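Local coordinates for protein apical membrane antigen AMA1 (Toxoplasma gondii ME49, PDB 4YIV) that plays an important part in host-cell invasion as a microneme protein of the moving junction, the ring formed between parasite and host-cell membranes, at residues Gly110-Ile113 / Ser114-Pro117; Glu341-Asn344 / Phe345-Pro348. All coordinates share one frame; numbering follows the deposited sequence.

Contact 1 (Gly110-Ile113 / Ser114-Pro117)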
loop_
_atom_site.group_PDB
_atom_site.type_symbol
_atom_site.label_atom_id
_atom_site.label_comp_id
_atom_site.label_asym_id
_atom_site.label_seq_id
_atom_site.Cartn_x
_atom_site.Cartn_y
_atom_site.Cartn_z
ATOM N N GLY A 110 2.526 15.926 -29.488
ATOM C CA GLY A 110 3.002 14.590 -29.817
ATOM C C GLY A 110 3.912 14.065 -28.715
ATOM O O GLY A 110 4.574 13.044 -28.882
ATOM N N GLN A 111 3.929 14.780 -27.588
ATOM C CA GLN A 111 4.738 14.447 -26.407
ATOM C C GLN A 111 4.031 13.403 -25.510
ATOM O O GLN A 111 2.913 13.636 -25.039
ATOM C CB GLN A 111 5.015 15.730 -25.595
ATOM C CG GLN A 111 6.062 15.629 -24.497
ATOM C CD GLN A 111 6.008 16.821 -23.549
ATOM O OE1 GLN A 111 5.359 17.832 -23.837
ATOM N NE2 GLN A 111 6.680 16.702 -22.410
ATOM N N ARG A 112 4.687 12.267 -25.264
ATOM C CA ARG A 112 4.132 11.207 -24.402
ATOM C C ARG A 112 3.829 11.705 -22.988
ATOM O O ARG A 112 4.645 12.394 -22.381
ATOM C CB ARG A 112 5.104 10.027 -24.343
ATOM C CG ARG A 112 4.728 8.949 -23.356
ATOM C CD ARG A 112 5.685 7.778 -23.415
ATOM N NE ARG A 112 5.450 6.901 -24.572
ATOM C CZ ARG A 112 4.566 5.897 -24.619
ATOM N NH1 ARG A 112 3.775 5.594 -23.584
ATOM N NH2 ARG A 112 4.462 5.179 -25.728
ATOM N N ILE A 113 2.649 11.368 -22.468
ATOM C CA ILE A 113 2.285 11.768 -21.119
ATOM C C ILE A 113 2.795 10.768 -20.042
ATOM O O ILE A 113 3.106 11.188 -18.915
ATOM C CB ILE A 113 0.758 11.944 -20.990
ATOM C CG1 ILE A 113 0.291 13.002 -22.000
ATOM C CG2 ILE A 113 0.375 12.343 -19.556
ATOM C CD1 ILE A 113 -1.215 13.331 -21.968
ATOM N N SER A 114 2.908 9.473 -20.384
ATOM C CA SER A 114 3.282 8.448 -19.399
ATOM C C SER A 114 4.041 7.268 -20.000
ATOM O O SER A 114 3.612 6.738 -21.006
ATOM C CB SER A 114 2.005 7.933 -18.720
ATOM O OG SER A 114 2.302 6.958 -17.736
ATOM N N PRO A 115 5.119 6.792 -19.349
ATOM C CA PRO A 115 5.622 7.266 -18.053
ATOM C C PRO A 115 6.332 8.603 -18.186
ATOM O O PRO A 115 6.822 8.964 -19.266
ATOM C CB PRO A 115 6.583 6.163 -17.614
ATOM C CG PRO A 115 7.017 5.519 -18.873
ATOM C CD PRO A 115 5.850 5.604 -19.807
ATOM N N PHE A 116 6.345 9.359 -17.109
ATOM C CA PHE A 116 6.874 10.709 -17.173
ATOM C C PHE A 116 8.130 10.749 -16.312
ATOM O O PHE A 116 8.134 10.210 -15.202
ATOM C CB PHE A 116 5.854 11.729 -16.712
ATOM C CG PHE A 116 6.196 13.136 -17.128
ATOM C CD1 PHE A 116 5.889 13.594 -18.410
ATOM C CD2 PHE A 116 6.844 13.987 -16.255
ATOM C CE1 PHE A 116 6.220 14.885 -18.807
ATOM C CE2 PHE A 116 7.162 15.296 -16.635
ATOM C CZ PHE A 116 6.848 15.742 -17.913
ATOM N N PRO A 117 9.216 11.355 -16.826
ATOM C CA PRO A 117 10.471 11.276 -16.073
ATOM C C PRO A 117 10.499 12.205 -14.864
ATOM O O PRO A 117 10.135 13.375 -14.975
ATOM C CB PRO A 117 11.517 11.691 -17.106
ATOM C CG PRO A 117 10.779 12.648 -17.980
ATOM C CD PRO A 117 9.377 12.118 -18.079
#

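Contact 2 (Glu341-Asn344 / Phe345-Pro348)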
loop_
_atom_site.group_PDB
_atom_site.type_symbol
_atom_site.label_atom_id
_atom_site.label_comp_id
_atom_site.label_asym_id
_atom_site.label_seq_id
_atom_site.Cartn_x
_atom_site.Cartn_y
_atom_site.Cartn_z
ATOM N N GLU A 341 14.014 -0.082 6.106
ATOM C CA GLU A 341 14.892 1.054 5.853
ATOM C C GLU A 341 14.204 2.128 5.036
ATOM O O GLU A 341 13.583 1.856 4.017
ATOM C CB GLU A 341 16.157 0.594 5.118
ATOM C CG GLU A 341 16.829 -0.648 5.723
ATOM C CD GLU A 341 18.094 -0.359 6.563
ATOM O OE1 GLU A 341 19.085 0.190 6.013
ATOM O OE2 GLU A 341 18.114 -0.717 7.771
ATOM N N THR A 342 14.348 3.367 5.466
ATOM C CA THR A 342 13.831 4.492 4.697
ATOM C C THR A 342 14.618 4.729 3.416
ATOM O O THR A 342 15.807 5.025 3.475
ATOM C CB THR A 342 13.866 5.784 5.536
ATOM O OG1 THR A 342 13.205 5.567 6.788
ATOM C CG2 THR A 342 13.191 6.917 4.821
ATOM N N PRO A 343 13.955 4.669 2.255
ATOM C CA PRO A 343 14.677 4.961 1.027
ATOM C C PRO A 343 14.797 6.455 0.749
ATOM O O PRO A 343 13.994 7.229 1.240
ATOM C CB PRO A 343 13.816 4.322 -0.045
ATOM C CG PRO A 343 12.458 4.413 0.495
ATOM C CD PRO A 343 12.549 4.300 1.982
ATOM N N ASN A 344 15.759 6.846 -0.081
ATOM C CA ASN A 344 16.078 8.247 -0.191
ATOM C C ASN A 344 14.992 8.992 -0.939
ATOM O O ASN A 344 14.865 10.207 -0.803
ATOM C CB ASN A 344 17.438 8.446 -0.877
ATOM C CG ASN A 344 17.508 7.797 -2.241
ATOM O OD1 ASN A 344 16.486 7.424 -2.823
ATOM N ND2 ASN A 344 18.724 7.645 -2.760
ATOM N N PHE A 345 14.181 8.279 -1.723
ATOM C CA PHE A 345 13.192 8.985 -2.538
ATOM C C PHE A 345 11.917 9.369 -1.775
ATOM O O PHE A 345 10.977 9.909 -2.382
ATOM C CB PHE A 345 12.813 8.178 -3.786
ATOM C CG PHE A 345 12.298 6.797 -3.506
ATOM C CD1 PHE A 345 10.963 6.588 -3.220
ATOM C CD2 PHE A 345 13.137 5.692 -3.586
ATOM C CE1 PHE A 345 10.469 5.306 -3.007
ATOM C CE2 PHE A 345 12.637 4.407 -3.365
ATOM C CZ PHE A 345 11.309 4.226 -3.076
ATOM N N ILE A 346 11.883 9.119 -0.466
ATOM C CA ILE A 346 10.867 9.740 0.401
ATOM C C ILE A 346 11.493 10.594 1.522
ATOM O O ILE A 346 10.849 10.886 2.508
ATOM C CB ILE A 346 9.912 8.680 1.043
ATOM C CG1 ILE A 346 10.639 7.786 2.045
ATOM C CG2 ILE A 346 9.235 7.850 -0.050
ATOM C CD1 ILE A 346 9.674 7.069 2.990
ATOM N N ILE A 347 12.750 10.990 1.379
ATOM C CA ILE A 347 13.337 11.964 2.326
ATOM C C ILE A 347 13.155 13.370 1.776
ATOM O O ILE A 347 13.541 13.650 0.634
ATOM C CB ILE A 347 14.825 11.663 2.584
ATOM C CG1 ILE A 347 14.920 10.308 3.277
ATOM C CG2 ILE A 347 15.436 12.747 3.504
ATOM C CD1 ILE A 347 16.296 9.765 3.370
ATOM N N PRO A 348 12.503 14.270 2.553
ATOM C CA PRO A 348 12.190 15.559 1.934
ATOM C C PRO A 348 13.449 16.371 1.567
ATOM O O PRO A 348 14.432 16.306 2.289
ATOM C CB PRO A 348 11.384 16.276 3.025
ATOM C CG PRO A 348 10.818 15.210 3.827
ATOM C CD PRO A 348 11.824 14.125 3.851
#

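Contact 1 (Gly110-Ile113 / Ser114-Pro117)
Arg112 reaches round its own loop to grip the carbonyl oxygen of Ser114. From CB, a chi1 of 173° carries Arg112 CG along the next residue's backbone, 3.5 Å from Ser114 N. Arg112 CD comes next, 3.3 Å from Ser114 O, with the ring of Pro115 just beyond. A bend at chi3 (-77°) turns the guanidinium back; NE and CZ pass Ser114 O at longer range, and Arg112 NH1 donates a hydrogen bond of 2.8 Å to Ser114 O. The bond is nearly straight (164°), the oxygen almost in the guanidinium plane. A long, flexible arginine suits this place because NH1 also forms a salt bridge with Asp83. Phe116 follows the turn, with CB 3.6 Å from Ile113 O, a buried oxygen that has no hydrogen-bonding partner in the model. The ring edge of Phe116 faces Gln111 NE2, with CE1 4.1 Å away; Pro117 CD lies over one ring face, and Phe139 meets the ring too. Small and buried, Ser114 points its hydroxyl to Asn102 and the backbone of Ile170. The arrangement is a type VIb turn, with Ser114 and its cis-linked Pro115 at the two corners, leading into edge strand 116-117 of an antiparallel sheet.

Contact 2 (Glu341-Asn344 / Phe345-Pro348)
Asn344 O accepts the shorter of the two backbone hydrogen bonds here, 3.1 Å from Ile347 N. The N-H points almost straight at the oxygen (165°), but the donor sits well above the carbonyl plane. One residue earlier, Pro343 O receives a longer and weak bond of 3.3 Å from Ile346 N. Both bonds span three residues, the spacing of a 3-10 turn, and they wind the chain tightly enough to bring side chains on either side of Asn344 together. The Asn344 side chain folds OD1 back toward Phe345 N, close but at an angle too poor for a hydrogen bond.

The clearest meeting is between Pro343 and Phe345. The pyrrolidine lies over one face of the aromatic ring, with Pro343 CG 4.0 Å from the Phe345 ring centroid in a CH-pi contact and offset toward the rim. Pro343 CB is closer to a single ring atom, 3.5 Å from Phe345 CE2. Proline fits because its ring is rigid and its C-H bonds are slightly polarised, while a chi1 of 56° places CG of Phe345 between the backbone N and the carbonyl carbon, swinging the ring back over Pro343.

Farther round, Ile346 brings its CG1 to 3.9 Å from Thr342 CG2, the two side chains crossing at about a right angle; the same CG1 lies 4.0 Å from Pro343 CD. The threonine methyl thus serves as the apolar partner. Ile347 lies along the backbone of the turn, its CD1 3.9 Å from Asn344 CA and its CG1 beside Pro343 O.

Outside the turn, Trp62 touches both Pro343 and Ile346, and Ile346 is buried further by Leu133 and Phe224. The whole is a short 3-10 turn with a proline-aromatic CH-pi contact, docking an otherwise irregular loop onto strand 61-62 and the neighbouring helices.

In the fold
This chain is a large part of the extracellular region, without the transmembrane helix. From the N terminus it passes helix 87-93 and a loop before contact 1, within the AMA1 family region, turns it into strand 116-117 of one five-stranded antiparallel sheet. Much later, after strand 329-333 of the second sheet, contact 2 forms a turn in the loop leading to strand 372-373. Each closes only a local turn, so the two follow in series and neither nest nor cross. Contact 1 and contact 2 do not touch. They still meet the same sheet: contact 1 borders strand 167-170, whereas contact 2 packs on strand 61-62, an outermost strand. Helix 132-141 is also shared, through Phe139 and Leu133 respectively.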